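Local coordinates for polymerase X (Deinococcus radiodurans, PDB 2W9M), which probably catalyses the addition of deoxyribonucleotides to DNA during repair, as a family X polymerase, and binds zinc in its PHP domain, at residues V322-L327 with Y528-A533; F511-D516 with A541-S546. All blocks are in the same frame, centred on the assembly; numbering follows the deposited sequence.

Contact 1. Residues V322-L327 with Y528-A533; sequences VTVGDL and YGVMQA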
# COMPACT_ATOMS: atom_id res chain seq x y z
N VAL A 322 -4.82 10.64 14.35
CA VAL A 322 -5.48 9.36 14.13
C VAL A 322 -4.55 8.18 14.43
O VAL A 322 -3.33 8.28 14.26
CB VAL A 322 -6.03 9.25 12.69
CG1 VAL A 322 -4.90 9.34 11.68
CG2 VAL A 322 -6.82 7.98 12.50
N THR A 323 -5.13 7.08 14.91
CA THR A 323 -4.38 5.85 15.13
C THR A 323 -5.14 4.68 14.53
O THR A 323 -6.31 4.81 14.19
CB THR A 323 -4.16 5.58 16.63
OG1 THR A 323 -5.43 5.29 17.25
CG2 THR A 323 -3.53 6.79 17.31
N VAL A 324 -4.47 3.54 14.41
CA VAL A 324 -5.11 2.34 13.87
C VAL A 324 -6.36 1.98 14.66
O VAL A 324 -7.33 1.45 14.11
CB VAL A 324 -4.13 1.14 13.83
CG1 VAL A 324 -4.85 -0.13 13.43
CG2 VAL A 324 -2.99 1.41 12.87
N GLY A 325 -6.35 2.29 15.95
CA GLY A 325 -7.48 2.01 16.82
C GLY A 325 -8.68 2.90 16.58
O GLY A 325 -9.79 2.57 17.00
N ASP A 326 -8.47 4.04 15.91
CA ASP A 326 -9.55 4.97 15.61
C ASP A 326 -10.31 4.56 14.35
O ASP A 326 -11.29 5.20 13.97
CB ASP A 326 -9.00 6.38 15.41
CG ASP A 326 -8.49 6.99 16.70
OD1 ASP A 326 -9.19 6.89 17.72
OD2 ASP A 326 -7.38 7.58 16.68
N LEU A 327 -9.85 3.51 13.70
CA LEU A 327 -10.47 3.06 12.47
C LEU A 327 -11.55 2.02 12.75
O LEU A 327 -11.30 0.82 12.69
CB LEU A 327 -9.40 2.48 11.52
CG LEU A 327 -8.64 3.45 10.61
CD1 LEU A 327 -8.43 4.82 11.24
CD2 LEU A 327 -7.31 2.82 10.20
N TYR A 528 0.19 1.36 7.98
CA TYR A 528 1.01 2.13 7.04
C TYR A 528 0.28 3.38 6.56
O TYR A 528 0.89 4.43 6.39
CB TYR A 528 1.44 1.27 5.84
CG TYR A 528 2.13 -0.01 6.24
CD1 TYR A 528 1.55 -1.25 5.98
CD2 TYR A 528 3.36 0.02 6.88
CE1 TYR A 528 2.18 -2.42 6.34
CE2 TYR A 528 4.00 -1.15 7.25
CZ TYR A 528 3.41 -2.37 6.97
OH TYR A 528 4.04 -3.53 7.34
N GLY A 529 -1.02 3.26 6.33
CA GLY A 529 -1.84 4.40 5.97
C GLY A 529 -1.89 5.42 7.09
O GLY A 529 -1.84 6.62 6.85
N VAL A 530 -1.99 4.93 8.32
CA VAL A 530 -2.03 5.80 9.49
C VAL A 530 -0.73 6.61 9.64
O VAL A 530 -0.77 7.78 10.02
CB VAL A 530 -2.32 5.01 10.78
CG1 VAL A 530 -2.01 5.85 12.00
CG2 VAL A 530 -3.77 4.54 10.79
N MET A 531 0.41 5.99 9.35
CA MET A 531 1.69 6.68 9.43
C MET A 531 1.74 7.85 8.45
O MET A 531 2.32 8.89 8.75
CB MET A 531 2.86 5.72 9.15
CG MET A 531 2.96 4.55 10.11
SD MET A 531 4.42 3.53 9.83
CE MET A 531 5.72 4.62 10.43
N GLN A 532 1.14 7.66 7.28
CA GLN A 532 1.04 8.72 6.28
C GLN A 532 0.07 9.81 6.73
O GLN A 532 0.35 11.00 6.60
CB GLN A 532 0.59 8.15 4.93
CG GLN A 532 1.37 6.93 4.47
CD GLN A 532 2.88 7.12 4.52
OE1 GLN A 532 3.44 7.98 3.83
NE2 GLN A 532 3.54 6.31 5.34
N ALA A 533 -1.08 9.40 7.27
CA ALA A 533 -2.09 10.35 7.74
C ALA A 533 -1.56 11.23 8.87
O ALA A 533 -1.88 12.42 8.94
CB ALA A 533 -3.34 9.61 8.18

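Contact 2. Residues F511-D516 with A541-S546; sequences FAINTD and AHVVNS. With ZN (zinc ion), chain D.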
# COMPACT_ATOMS: atom_id res chain seq x y z
N PHE A 511 -10.98 12.57 4.64
CA PHE A 511 -10.20 11.48 4.07
C PHE A 511 -10.70 10.13 4.54
O PHE A 511 -11.45 10.03 5.51
CB PHE A 511 -8.72 11.64 4.44
CG PHE A 511 -8.13 12.94 3.98
CD1 PHE A 511 -8.21 14.07 4.77
CD2 PHE A 511 -7.50 13.03 2.74
CE1 PHE A 511 -7.67 15.27 4.34
CE2 PHE A 511 -6.95 14.22 2.32
CZ PHE A 511 -7.04 15.34 3.12
N ALA A 512 -10.28 9.09 3.84
CA ALA A 512 -10.56 7.73 4.25
C ALA A 512 -9.27 6.90 4.20
O ALA A 512 -8.65 6.77 3.14
CB ALA A 512 -11.63 7.12 3.35
N ILE A 513 -8.85 6.37 5.34
CA ILE A 513 -7.69 5.50 5.39
C ILE A 513 -8.11 4.07 5.12
O ILE A 513 -8.59 3.37 6.02
CB ILE A 513 -6.95 5.60 6.74
CG1 ILE A 513 -6.62 7.06 7.06
CG2 ILE A 513 -5.66 4.79 6.71
CD1 ILE A 513 -6.02 7.27 8.44
N ASN A 514 -7.95 3.63 3.88
CA ASN A 514 -8.43 2.33 3.43
C ASN A 514 -7.29 1.38 3.07
O ASN A 514 -6.34 1.77 2.38
CB ASN A 514 -9.36 2.49 2.22
CG ASN A 514 -10.56 3.38 2.52
OD1 ASN A 514 -10.85 3.69 3.68
ND2 ASN A 514 -11.27 3.80 1.47
N THR A 515 -7.39 0.13 3.52
CA THR A 515 -6.32 -0.84 3.33
C THR A 515 -6.29 -1.44 1.92
O THR A 515 -5.23 -1.86 1.45
CB THR A 515 -6.47 -2.00 4.34
OG1 THR A 515 -7.74 -2.62 4.16
CG2 THR A 515 -6.36 -1.48 5.76
N ASP A 516 -7.44 -1.47 1.26
CA ASP A 516 -7.55 -2.12 -0.05
C ASP A 516 -7.12 -3.58 0.06
O ASP A 516 -6.52 -4.13 -0.86
CB ASP A 516 -6.70 -1.39 -1.09
CG ASP A 516 -7.15 -1.66 -2.51
OD1 ASP A 516 -8.04 -2.51 -2.69
OD2 ASP A 516 -6.62 -1.02 -3.44
N ALA A 541 -11.20 13.09 13.38
CA ALA A 541 -12.28 13.91 12.83
C ALA A 541 -12.11 14.20 11.33
O ALA A 541 -13.07 14.57 10.66
CB ALA A 541 -12.43 15.21 13.62
N HIS A 542 -10.89 14.03 10.83
CA HIS A 542 -10.62 14.21 9.40
C HIS A 542 -10.90 12.93 8.62
O HIS A 542 -10.95 12.95 7.39
CB HIS A 542 -9.16 14.61 9.17
CG HIS A 542 -8.84 16.02 9.55
ND1 HIS A 542 -8.27 16.36 10.76
CD2 HIS A 542 -8.97 17.18 8.86
CE1 HIS A 542 -8.09 17.67 10.81
NE2 HIS A 542 -8.50 18.19 9.67
N VAL A 543 -11.06 11.82 9.33
CA VAL A 543 -11.15 10.51 8.71
C VAL A 543 -12.51 9.84 8.94
O VAL A 543 -12.86 9.52 10.08
CB VAL A 543 -10.04 9.58 9.26
CG1 VAL A 543 -10.16 8.18 8.67
CG2 VAL A 543 -8.67 10.17 8.99
N VAL A 544 -13.25 9.60 7.87
CA VAL A 544 -14.57 8.97 7.97
C VAL A 544 -14.55 7.58 8.60
O VAL A 544 -15.54 7.16 9.19
CB VAL A 544 -15.27 8.85 6.60
CG1 VAL A 544 -15.54 10.23 6.03
CG2 VAL A 544 -14.43 8.02 5.65
N ASN A 545 -13.44 6.86 8.47
CA ASN A 545 -13.31 5.53 9.07
C ASN A 545 -13.54 5.53 10.58
O ASN A 545 -13.79 4.48 11.17
CB ASN A 545 -11.94 4.92 8.78
CG ASN A 545 -11.60 4.90 7.30
OD1 ASN A 545 -11.26 5.93 6.72
ND2 ASN A 545 -11.69 3.73 6.69
N SER A 546 -13.44 6.70 11.20
CA SER A 546 -13.55 6.81 12.65
C SER A 546 -15.01 6.77 13.10
O SER A 546 -15.30 6.69 14.29
CB SER A 546 -12.88 8.09 13.15
OG SER A 546 -13.64 9.24 12.80
ZN ZN D . -9.29 -1.82 -4.63

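Contact 1. Residues V322-L327 with Y528-A533
T323 and V530 bring the two backbones closest, with their CA atoms 6.1 Å apart, where the loop 322-327 with its short 3-10 turn passes one face of helix 526-535. The contact is apolar, and V530 lies at its centre. With CG1 anti to its own backbone N (chi1 166°), V530 lays this branch on the loop backbone, 3.6 Å from V322 O. The other branch, CG2, meets side chains. V324 crosses V530 at about a right angle, and the two CG2 atoms are 3.8 Å apart. L327 and V530 run alongside with opposite senses, CD2 of L327 lying 4.0 Å from CG2 of V530. One turn along the helix, CB of A533 meets CG1 of V322 at 3.8 Å. An alanine in place of V530 would probably open a gap facing V324 and L327 and leave both side chains less firmly held. The loop has its own internal bonds. D326 N donates to T323 O, and T323 N donates to D326 OD2 over 2.9 Å, on the anti side of the carboxylate.

V322 O also accepts a hydrogen bond from R534 NH1, further along the same helix. The loop leads from helix 287-293 into strand 329-333, the first strand of the parallel PHP sheet. Strand 511-514 of the same sheet lies alongside the contact. The helix turns another face to helix 163-176, where Y528 packs on L163, R164 and L167.

Contact 2. Residues F511-D516 with A541-S546
The side chains of N514 and N545 cross at a slant and meet through their amides, whose planes are 67° apart. ND2 of N545 donates to OD1 of N514 over 3.1 Å. The bond is nearly straight and runs nearly along the C=O axis of N514. ND2 of N545 also bonds G329 O, while ND2 of N514 donates to E487 OE1. In N545, CG lies anti to the carbonyl carbon (chi1 -54°), which carries the amide to the strand. There its OD1 takes a weak bond from I513 N at 2.8 Å. I513 and V543 cross at about a right angle, with CD1 of I513 4.0 Å from CG2 of V543. A512 CB meets V544 CG2 at 3.7 Å.

Strand 511-514 is the last of seven parallel strands, in keeping with the distorted barrel of PHP domains. N545, bonded to both N514 and G329, links it to the region of the first strand, 329-333. The backbones form a single parallel bridge at F511 and V543. F511 N donates to H542 O over 2.8 Å, and V544 N donates to F511 O over 3.0 Å. Beyond the strand, D516 OD1 binds a zinc ion at 2.4 Å, together with H332, H334 and E401.

Contacts 1 and 2 have centres 8 Å apart and alternate along the chain, so helix 526-535 comes between strand 511-514 and loop 541-546. I513 is the main joint. Its CD1 lies 3.6 Å from CB of A533 and 4.0 Å from CG1 of V322, and its CG2 packs on G529. The two loops also touch, with D326 O 3.4 Å from S546 CB. The zinc site lies on the side of contact 2. The side chain of N514 is about 4 Å from that of the zinc ligand H332. The side chain of L327, in contact 1, is about 11 Å from that of H332. Contact 1 is packing, and none of its residues binds the metal.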